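Local coordinates for protein phosphoglycolate phosphatase (Thermoplasma acidophilum, PDB 1L6R) that catalyses the magnesium-dependent hydrolysis of 2-phosphoglycolate to glycolate and phosphate and, less efficiently, releases phosphate from inorganic pyrophosphate, at residues L39-S45 with I61-G67; R111-F117 with S144-N149. The protein carries 1 engineered substitution. All blocks are in the same frame, centred on the assembly; numbering follows the deposited sequence.

Interaction 1 of 2, residues L39-S45 with I61-G67; sequences LTVSLLS and INGPVFG
Extended strands 40-44 and 65-67 run parallel, their axes 4.8 Å apart and 5° from alignment. Leu43 lies beside Val65, Leu44 beside Phe66 and Ser45 beside Gly67, with CA-CA distances of 4.8 to 4.9 Å. Phe66 N donates to Leu43 O (2.8 Å, nearly linear), and Ser45 N to Phe66 O (3.0 Å). Farther back, Ser42 OG donates to Pro64 O (2.7 Å), suiting a small buried hydroxyl side chain. Leu43 (chi1 m, chi2 t) sits on the same face as Val65: its CD1 meets Ile61 CG1 at 3.6 Å and its CB Val65 CG1 at 3.9 Å. On the other face Phe66 (chi1 m, chi2 79°) brings CD1 to 3.5 Å from Leu44 CD2, while Ser42 OG lies at the edge of the Phe66 ring. Gly63 suits its place, since a CB there would clash with Val41 O. The two strands and helix 49-60 between them form a beta-alpha-beta unit of the Rossmann-like HAD core; just past strand 40-44, Ser45 OG hydrogen-bonds Asp13, a magnesium-site residue, and Asn47 N. Helix 49-60 packs on Leu43 and Val65, helix 154-164 places Leu161 against Phe66, and strand 7-11 flanks 40-44 on its other side.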
ATOM      1  N   LEU A  39      13.982 -10.700 -19.963  1.00 16.14           N
ATOM      2  CA  LEU A  39      13.419 -10.026 -18.797  1.00 15.09           C
ATOM      3  C   LEU A  39      13.443  -8.511 -18.946  1.00 14.73           C
ATOM      4  O   LEU A  39      14.412  -7.951 -19.458  1.00 15.35           O
ATOM      5  CB  LEU A  39      14.208 -10.404 -17.538  1.00 14.97           C
ATOM      6  CG  LEU A  39      13.756  -9.777 -16.211  1.00 13.44           C
ATOM      7  CD1 LEU A  39      12.405 -10.347 -15.798  1.00 14.67           C
ATOM      8  CD2 LEU A  39      14.790 -10.053 -15.133  1.00 14.78           C
ATOM      9  N   THR A  40      12.363  -7.854 -18.525  1.00 14.25           N
ATOM     10  CA  THR A  40      12.319  -6.397 -18.542  1.00 13.92           C
ATOM     11  C   THR A  40      12.681  -5.994 -17.117  1.00 12.78           C
ATOM     12  O   THR A  40      12.122  -6.524 -16.150  1.00 14.55           O
ATOM     13  CB  THR A  40      10.917  -5.843 -18.862  1.00 15.42           C
ATOM     14  OG1 THR A  40      10.570  -6.183 -20.212  1.00 18.41           O
ATOM     15  CG2 THR A  40      10.898  -4.320 -18.701  1.00 15.56           C
ATOM     16  N   VAL A  41      13.634  -5.082 -16.982  1.00 13.48           N
ATOM     17  CA  VAL A  41      14.056  -4.630 -15.666  1.00 12.73           C
ATOM     18  C   VAL A  41      13.761  -3.152 -15.463  1.00 12.12           C
ATOM     19  O   VAL A  41      13.969  -2.336 -16.363  1.00 13.07           O
ATOM     20  CB  VAL A  41      15.572  -4.875 -15.460  1.00 11.96           C
ATOM     21  CG1 VAL A  41      16.035  -4.276 -14.135  1.00 14.10           C
ATOM     22  CG2 VAL A  41      15.846  -6.380 -15.475  1.00 14.28           C
ATOM     23  N   SER A  42      13.250  -2.820 -14.276  1.00 12.42           N
ATOM     24  CA  SER A  42      12.968  -1.433 -13.908  1.00 11.88           C
ATOM     25  C   SER A  42      13.708  -1.171 -12.601  1.00 11.99           C
ATOM     26  O   SER A  42      13.725  -2.030 -11.716  1.00 13.21           O
ATOM     27  CB  SER A  42      11.467  -1.212 -13.689  1.00 11.46           C
ATOM     28  OG  SER A  42      11.201   0.111 -13.214  1.00 13.54           O
ATOM     29  N   LEU A  43      14.335  -0.002 -12.492  1.00 11.44           N
ATOM     30  CA  LEU A  43      15.056   0.371 -11.279  1.00 11.95           C
ATOM     31  C   LEU A  43      14.232   1.376 -10.492  1.00 12.17           C
ATOM     32  O   LEU A  43      13.637   2.286 -11.069  1.00 12.56           O
ATOM     33  CB  LEU A  43      16.408   1.012 -11.612  1.00 12.46           C
ATOM     34  CG  LEU A  43      17.409   0.167 -12.397  1.00 12.65           C
ATOM     35  CD1 LEU A  43      18.740   0.921 -12.488  1.00 15.19           C
ATOM     36  CD2 LEU A  43      17.605  -1.166 -11.714  1.00 15.11           C
ATOM     37  N   LEU A  44      14.207   1.192  -9.174  0.50 12.25           N
ATOM     38  CA  LEU A  44      13.482   2.071  -8.260  0.52 11.99           C
ATOM     39  C   LEU A  44      14.500   2.677  -7.307  0.48 11.82           C
ATOM     40  O   LEU A  44      15.284   1.953  -6.696  0.46 11.98           O
ATOM     41  CB  LEU A  44      12.459   1.275  -7.448  0.45 12.57           C
ATOM     42  CG  LEU A  44      11.530   0.346  -8.229  0.58 12.09           C
ATOM     43  CD1 LEU A  44      10.558  -0.336  -7.277  0.69 13.01           C
ATOM     44  CD2 LEU A  44      10.775   1.150  -9.260  0.57 13.38           C
ATOM     45  N   SER A  45      14.494   3.999  -7.173  1.00 11.26           N
ATOM     46  CA  SER A  45      15.435   4.661  -6.278  1.00 12.37           C
ATOM     47  C   SER A  45      14.856   5.901  -5.626  1.00 11.18           C
ATOM     48  O   SER A  45      13.887   6.478  -6.120  1.00 11.34           O
ATOM     49  CB  SER A  45      16.685   5.071  -7.072  1.00 14.11           C
ATOM     50  OG  SER A  45      17.609   5.795  -6.274  1.00 17.24           O
ATOM     51  N   ILE A  61      19.645  -0.642 -18.687  1.00 14.27           N
ATOM     52  CA  ILE A  61      18.343  -1.060 -18.184  1.00 13.52           C
ATOM     53  C   ILE A  61      17.307  -0.887 -19.296  1.00 13.61           C
ATOM     54  O   ILE A  61      17.177   0.198 -19.862  1.00 13.91           O
ATOM     55  CB  ILE A  61      17.962  -0.205 -16.969  1.00 12.52           C
ATOM     56  CG1 ILE A  61      19.058  -0.310 -15.899  1.00 12.98           C
ATOM     57  CG2 ILE A  61      16.603  -0.634 -16.424  1.00 13.80           C
ATOM     58  CD1 ILE A  61      19.355  -1.739 -15.408  1.00 12.54           C
ATOM     59  N   ASN A  62      16.555  -1.944 -19.593  1.00 13.43           N
ATOM     60  CA  ASN A  62      15.586  -1.876 -20.687  1.00 14.59           C
ATOM     61  C   ASN A  62      14.170  -1.421 -20.360  1.00 15.35           C
ATOM     62  O   ASN A  62      13.346  -1.258 -21.260  1.00 18.29           O
ATOM     63  CB  ASN A  62      15.560  -3.213 -21.461  1.00 14.66           C
ATOM     64  CG  ASN A  62      15.108  -4.392 -20.615  1.00 16.39           C
ATOM     65  OD1 ASN A  62      15.215  -5.547 -21.036  1.00 19.70           O
ATOM     66  ND2 ASN A  62      14.596  -4.114 -19.428  1.00 13.37           N
ATOM     67  N   GLY A  63      13.881  -1.201 -19.083  1.00 14.74           N
ATOM     68  CA  GLY A  63      12.556  -0.734 -18.716  1.00 14.32           C
ATOM     69  C   GLY A  63      12.612   0.668 -18.150  1.00 13.68           C
ATOM     70  O   GLY A  63      13.681   1.282 -18.101  1.00 14.24           O
ATOM     71  N   PRO A  64      11.473   1.214 -17.720  1.00 12.99           N
ATOM     72  CA  PRO A  64      11.459   2.565 -17.153  1.00 13.70           C
ATOM     73  C   PRO A  64      12.217   2.556 -15.832  1.00 12.75           C
ATOM     74  O   PRO A  64      12.380   1.504 -15.208  1.00 13.79           O
ATOM     75  CB  PRO A  64       9.963   2.838 -16.924  1.00 14.03           C
ATOM     76  CG  PRO A  64       9.267   1.893 -17.876  1.00 15.29           C
ATOM     77  CD  PRO A  64      10.113   0.651 -17.772  1.00 14.40           C
ATOM     78  N   VAL A  65      12.705   3.717 -15.416  1.00 11.39           N
ATOM     79  CA  VAL A  65      13.375   3.804 -14.128  1.00 11.29           C
ATOM     80  C   VAL A  65      12.687   4.917 -13.352  1.00 10.68           C
ATOM     81  O   VAL A  65      12.186   5.896 -13.935  1.00 12.29           O
ATOM     82  CB  VAL A  65      14.908   4.068 -14.246  1.00 11.65           C
ATOM     83  CG1 VAL A  65      15.558   2.899 -14.969  1.00 12.73           C
ATOM     84  CG2 VAL A  65      15.200   5.388 -14.947  1.00 12.18           C
ATOM     85  N   PHE A  66      12.616   4.737 -12.038  1.00 10.34           N
ATOM     86  CA  PHE A  66      11.978   5.710 -11.166  1.00 10.28           C
ATOM     87  C   PHE A  66      12.935   6.320 -10.157  1.00 10.78           C
ATOM     88  O   PHE A  66      13.784   5.636  -9.588  1.00 10.95           O
ATOM     89  CB  PHE A  66      10.845   5.065 -10.352  1.00 10.44           C
ATOM     90  CG  PHE A  66       9.710   4.537 -11.170  1.00 10.95           C
ATOM     91  CD1 PHE A  66       9.810   3.311 -11.823  1.00 11.28           C
ATOM     92  CD2 PHE A  66       8.512   5.250 -11.249  1.00 11.37           C
ATOM     93  CE1 PHE A  66       8.720   2.808 -12.544  1.00 13.26           C
ATOM     94  CE2 PHE A  66       7.423   4.750 -11.968  1.00 11.59           C
ATOM     95  CZ  PHE A  66       7.533   3.528 -12.611  1.00 12.68           C
ATOM     96  N   GLY A  67      12.777   7.621  -9.938  1.00  9.92           N
ATOM     97  CA  GLY A  67      13.554   8.315  -8.929  1.00 10.06           C
ATOM     98  C   GLY A  67      12.562   8.777  -7.870  1.00  9.94           C
ATOM     99  O   GLY A  67      11.354   8.519  -7.976  1.00 10.38           O
TER

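Interaction 2 of 2, residues R111-F117 with S144-N149; sequences REASTGF and SWHLMN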
ATOM      1  N   ARG A 111      15.448  17.612  -7.790  1.00  9.93           N
ATOM      2  CA  ARG A 111      14.186  16.960  -7.422  1.00 10.72           C
ATOM      3  C   ARG A 111      13.009  17.737  -7.962  1.00 10.22           C
ATOM      4  O   ARG A 111      13.082  18.962  -8.121  1.00 11.95           O
ATOM      5  CB  ARG A 111      14.036  16.813  -5.900  1.00 10.23           C
ATOM      6  CG  ARG A 111      14.782  15.601  -5.357  1.00 10.89           C
ATOM      7  CD  ARG A 111      14.404  15.218  -3.931  1.00 10.11           C
ATOM      8  NE  ARG A 111      15.013  13.915  -3.660  1.00 11.37           N
ATOM      9  CZ  ARG A 111      16.297  13.726  -3.371  1.00  9.50           C
ATOM     10  NH1 ARG A 111      17.137  14.757  -3.261  1.00 10.01           N
ATOM     11  NH2 ARG A 111      16.774  12.488  -3.307  1.00 10.88           N
ATOM     12  N   GLU A 112      11.921  17.024  -8.231  1.00 10.16           N
ATOM     13  CA  GLU A 112      10.725  17.654  -8.778  1.00 11.01           C
ATOM     14  C   GLU A 112       9.438  17.183  -8.139  1.00 11.67           C
ATOM     15  O   GLU A 112       8.405  17.832  -8.276  1.00 13.32           O
ATOM     16  CB  GLU A 112      10.615  17.360 -10.277  1.00 12.32           C
ATOM     17  CG  GLU A 112      11.811  17.824 -11.102  1.00 15.28           C
ATOM     18  CD  GLU A 112      11.686  17.498 -12.584  1.00 20.18           C
ATOM     19  OE1 GLU A 112      10.571  17.639 -13.141  1.00 21.17           O
ATOM     20  OE2 GLU A 112      12.710  17.116 -13.197  1.00 19.91           O
ATOM     21  N   ALA A 113       9.496  16.069  -7.418  1.00 11.90           N
ATOM     22  CA  ALA A 113       8.286  15.465  -6.868  1.00 10.35           C
ATOM     23  C   ALA A 113       8.279  15.175  -5.375  1.00 10.68           C
ATOM     24  O   ALA A 113       7.326  14.576  -4.866  1.00 11.61           O
ATOM     25  CB  ALA A 113       8.024  14.166  -7.631  1.00 11.18           C
ATOM     26  N   SER A 114       9.335  15.589  -4.692  1.00 10.82           N
ATOM     27  CA  SER A 114       9.493  15.335  -3.260  1.00 10.73           C
ATOM     28  C   SER A 114      10.697  16.142  -2.812  1.00 10.84           C
ATOM     29  O   SER A 114      11.303  16.847  -3.618  1.00 11.09           O
ATOM     30  CB  SER A 114       9.766  13.850  -3.021  1.00 11.06           C
ATOM     31  OG  SER A 114      11.009  13.489  -3.594  1.00 11.94           O
ATOM     32  N   THR A 115      11.059  16.015  -1.536  1.00 10.87           N
ATOM     33  CA  THR A 115      12.192  16.752  -1.000  1.00 10.71           C
ATOM     34  C   THR A 115      13.081  15.865  -0.135  1.00 10.68           C
ATOM     35  O   THR A 115      12.601  15.204   0.785  1.00 11.53           O
ATOM     36  CB  THR A 115      11.687  17.930  -0.147  1.00 10.85           C
ATOM     37  OG1 THR A 115      10.795  18.724  -0.935  1.00 12.06           O
ATOM     38  CG2 THR A 115      12.831  18.799   0.337  1.00 12.79           C
ATOM     39  N   GLY A 116      14.374  15.851  -0.439  1.00  9.59           N
ATOM     40  CA  GLY A 116      15.304  15.075   0.371  1.00 10.89           C
ATOM     41  C   GLY A 116      15.815  15.961   1.502  1.00 10.53           C
ATOM     42  O   GLY A 116      15.747  17.189   1.435  1.00 10.85           O
ATOM     43  N   PHE A 117      16.331  15.354   2.564  1.00 10.96           N
ATOM     44  CA  PHE A 117      16.843  16.162   3.664  1.00 10.39           C
ATOM     45  C   PHE A 117      17.735  15.374   4.600  1.00 10.51           C
ATOM     46  O   PHE A 117      17.761  14.140   4.560  1.00 11.16           O
ATOM     47  CB  PHE A 117      15.678  16.797   4.476  1.00 10.71           C
ATOM     48  CG  PHE A 117      14.807  15.805   5.231  1.00  9.42           C
ATOM     49  CD1 PHE A 117      13.714  15.196   4.619  1.00 10.12           C
ATOM     50  CD2 PHE A 117      15.056  15.534   6.581  1.00 10.44           C
ATOM     51  CE1 PHE A 117      12.872  14.335   5.335  1.00 10.25           C
ATOM     52  CE2 PHE A 117      14.226  14.678   7.311  1.00 10.14           C
ATOM     53  CZ  PHE A 117      13.132  14.076   6.696  1.00 10.07           C
ATOM     54  N   SER A 144      19.891   9.749   1.945  1.00  9.83           N
ATOM     55  CA  SER A 144      19.245  10.754   2.780  1.00 10.08           C
ATOM     56  C   SER A 144      17.863  10.354   3.226  1.00 10.14           C
ATOM     57  O   SER A 144      17.362   9.275   2.897  1.00  9.89           O
ATOM     58  CB  SER A 144      19.084  12.041   1.951  1.00 11.37           C
ATOM     59  OG  SER A 144      18.063  11.870   0.954  1.00 10.91           O
ATOM     60  N   TRP A 145      17.256  11.263   3.985  1.00 10.49           N
ATOM     61  CA  TRP A 145      15.867  11.113   4.366  1.00  9.96           C
ATOM     62  C   TRP A 145      15.087  11.657   3.169  1.00  9.88           C
ATOM     63  O   TRP A 145      15.630  12.389   2.320  1.00  9.95           O
ATOM     64  CB  TRP A 145      15.519  11.957   5.588  1.00  9.79           C
ATOM     65  CG  TRP A 145      16.048  11.399   6.849  1.00 10.24           C
ATOM     66  CD1 TRP A 145      17.313  11.540   7.342  1.00 11.72           C
ATOM     67  CD2 TRP A 145      15.331  10.594   7.790  1.00 10.82           C
ATOM     68  NE1 TRP A 145      17.424  10.874   8.541  1.00 11.27           N
ATOM     69  CE2 TRP A 145      16.226  10.286   8.839  1.00 11.12           C
ATOM     70  CE3 TRP A 145      14.019  10.102   7.850  1.00 10.72           C
ATOM     71  CZ2 TRP A 145      15.852   9.504   9.944  1.00 12.27           C
ATOM     72  CZ3 TRP A 145      13.646   9.321   8.953  1.00 11.38           C
ATOM     73  CH2 TRP A 145      14.566   9.035   9.983  1.00 12.12           C
ATOM     74  N   HIS A 146      13.810  11.308   3.132  1.00  9.62           N
ATOM     75  CA  HIS A 146      12.919  11.710   2.065  1.00  9.68           C
ATOM     76  C   HIS A 146      11.610  12.157   2.655  1.00 11.13           C
ATOM     77  O   HIS A 146      11.055  11.472   3.509  1.00 11.52           O
ATOM     78  CB  HIS A 146      12.665  10.528   1.134  1.00  9.93           C
ATOM     79  CG  HIS A 146      13.892  10.068   0.427  1.00  9.69           C
ATOM     80  ND1 HIS A 146      14.783   9.160   0.961  1.00 12.53           N
ATOM     81  CD2 HIS A 146      14.421  10.477  -0.747  1.00  7.53           C
ATOM     82  CE1 HIS A 146      15.813   9.036   0.140  1.00  7.14           C
ATOM     83  NE2 HIS A 146      15.615   9.822  -0.903  1.00 12.43           N
ATOM     84  N   LEU A 147      11.149  13.324   2.212  1.00 10.31           N
ATOM     85  CA  LEU A 147       9.864  13.879   2.624  1.00 10.91           C
ATOM     86  C   LEU A 147       9.006  13.662   1.382  1.00 10.92           C
ATOM     87  O   LEU A 147       9.183  14.327   0.353  1.00 11.11           O
ATOM     88  CB  LEU A 147       9.994  15.365   2.945  1.00 12.82           C
ATOM     89  CG  LEU A 147       8.681  16.079   3.283  1.00 11.09           C
ATOM     90  CD1 LEU A 147       8.071  15.525   4.570  1.00 12.44           C
ATOM     91  CD2 LEU A 147       8.953  17.576   3.412  1.00 13.55           C
ATOM     92  N   MET A 148       8.084  12.715   1.503  1.00 11.30           N
ATOM     93  CA  MET A 148       7.233  12.294   0.409  1.00 10.87           C
ATOM     94  C   MET A 148       5.770  12.598   0.628  1.00 12.21           C
ATOM     95  O   MET A 148       5.309  12.712   1.765  1.00 13.15           O
ATOM     96  CB  MET A 148       7.340  10.775   0.239  1.00 10.85           C
ATOM     97  CG  MET A 148       8.744  10.210   0.208  1.00 11.78           C
ATOM     98  SD  MET A 148       9.706  10.840  -1.167  1.00 11.91           S
ATOM     99  CE  MET A 148       8.587  10.494  -2.523  1.00 12.89           C
ATOM    100  N   ASN A 149       5.039  12.698  -0.476  1.00 13.00           N
ATOM    101  CA  ASN A 149       3.599  12.877  -0.417  1.00 12.50           C
ATOM    102  C   ASN A 149       3.061  11.478  -0.060  1.00 12.71           C
ATOM    103  O   ASN A 149       3.618  10.461  -0.499  1.00 14.17           O
ATOM    104  CB  ASN A 149       3.081  13.313  -1.791  1.00 13.89           C
ATOM    105  CG  ASN A 149       3.474  14.745  -2.133  1.00 14.48           C
ATOM    106  OD1 ASN A 149       2.910  15.696  -1.589  1.00 17.86           O
ATOM    107  ND2 ASN A 149       4.450  14.904  -3.024  1.00 15.65           N
TER
HETATM  108  O   HOH W   1      18.911  11.420  -1.692  1.00 11.46           O
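Four backbone hydrogen bonds hold the antiparallel pair. Thr115 N reaches Leu147 O (3.2 Å) and Leu147 N returns to Thr115 O (2.8 Å); Phe117 N reaches Trp145 O (3.1 Å) and Trp145 N returns to Phe117 O (3.0 Å). Between them Gly116 and His146 form a non-hydrogen-bonded pair, where Gly116 CA makes a CA-H...O contact with Trp145 O (3.3 Å); a CB on Gly116 would clash with Arg111 NH1. The strands belong to the three-stranded antiparallel sheet of the smaller cap domain of this HAD phosphatase, with 144-149 in the middle and 115-117 at one edge. Apolar packing centres on Phe117, whose flat ring receives Trp145 CB over its face, a CH-pi contact 3.4 Å from the ring centroid, and puts CE1 3.9 Å from Leu147 CB. The two aromatic ring systems barely overlap. Among polar side chains, one water bridges Arg111 NH2 (2.9 Å) and Ser144 OG (2.8 Å). The long arginine also hydrogen-bonds Thr107 and Asn108, and the nearest side-chain atom of His146 lies about 4 Å from a bound calcium ion.

In the fold
From the N terminus the chain lays down strand 7-11, which carries the nucleophile Asp11, then strand 40-44; helix 49-60 leads to strand 65-67, and interaction 1 closes this loop within the core. Strands 72-74 and 80-82 extend the core sheet before the chain enters the cap, where interaction 2 closes a longer loop containing helix 124-132 and strand 136-141. Helix 154-164 then returns to the core. The two contacts follow in series, neither nested nor crossing, with centres about 20 Å and nearest atoms about 6 Å apart. Across the cleft, Arg111 of interaction 2 hydrogen-bonds Gly46, a magnesium-site residue directly after Ser45 of interaction 1.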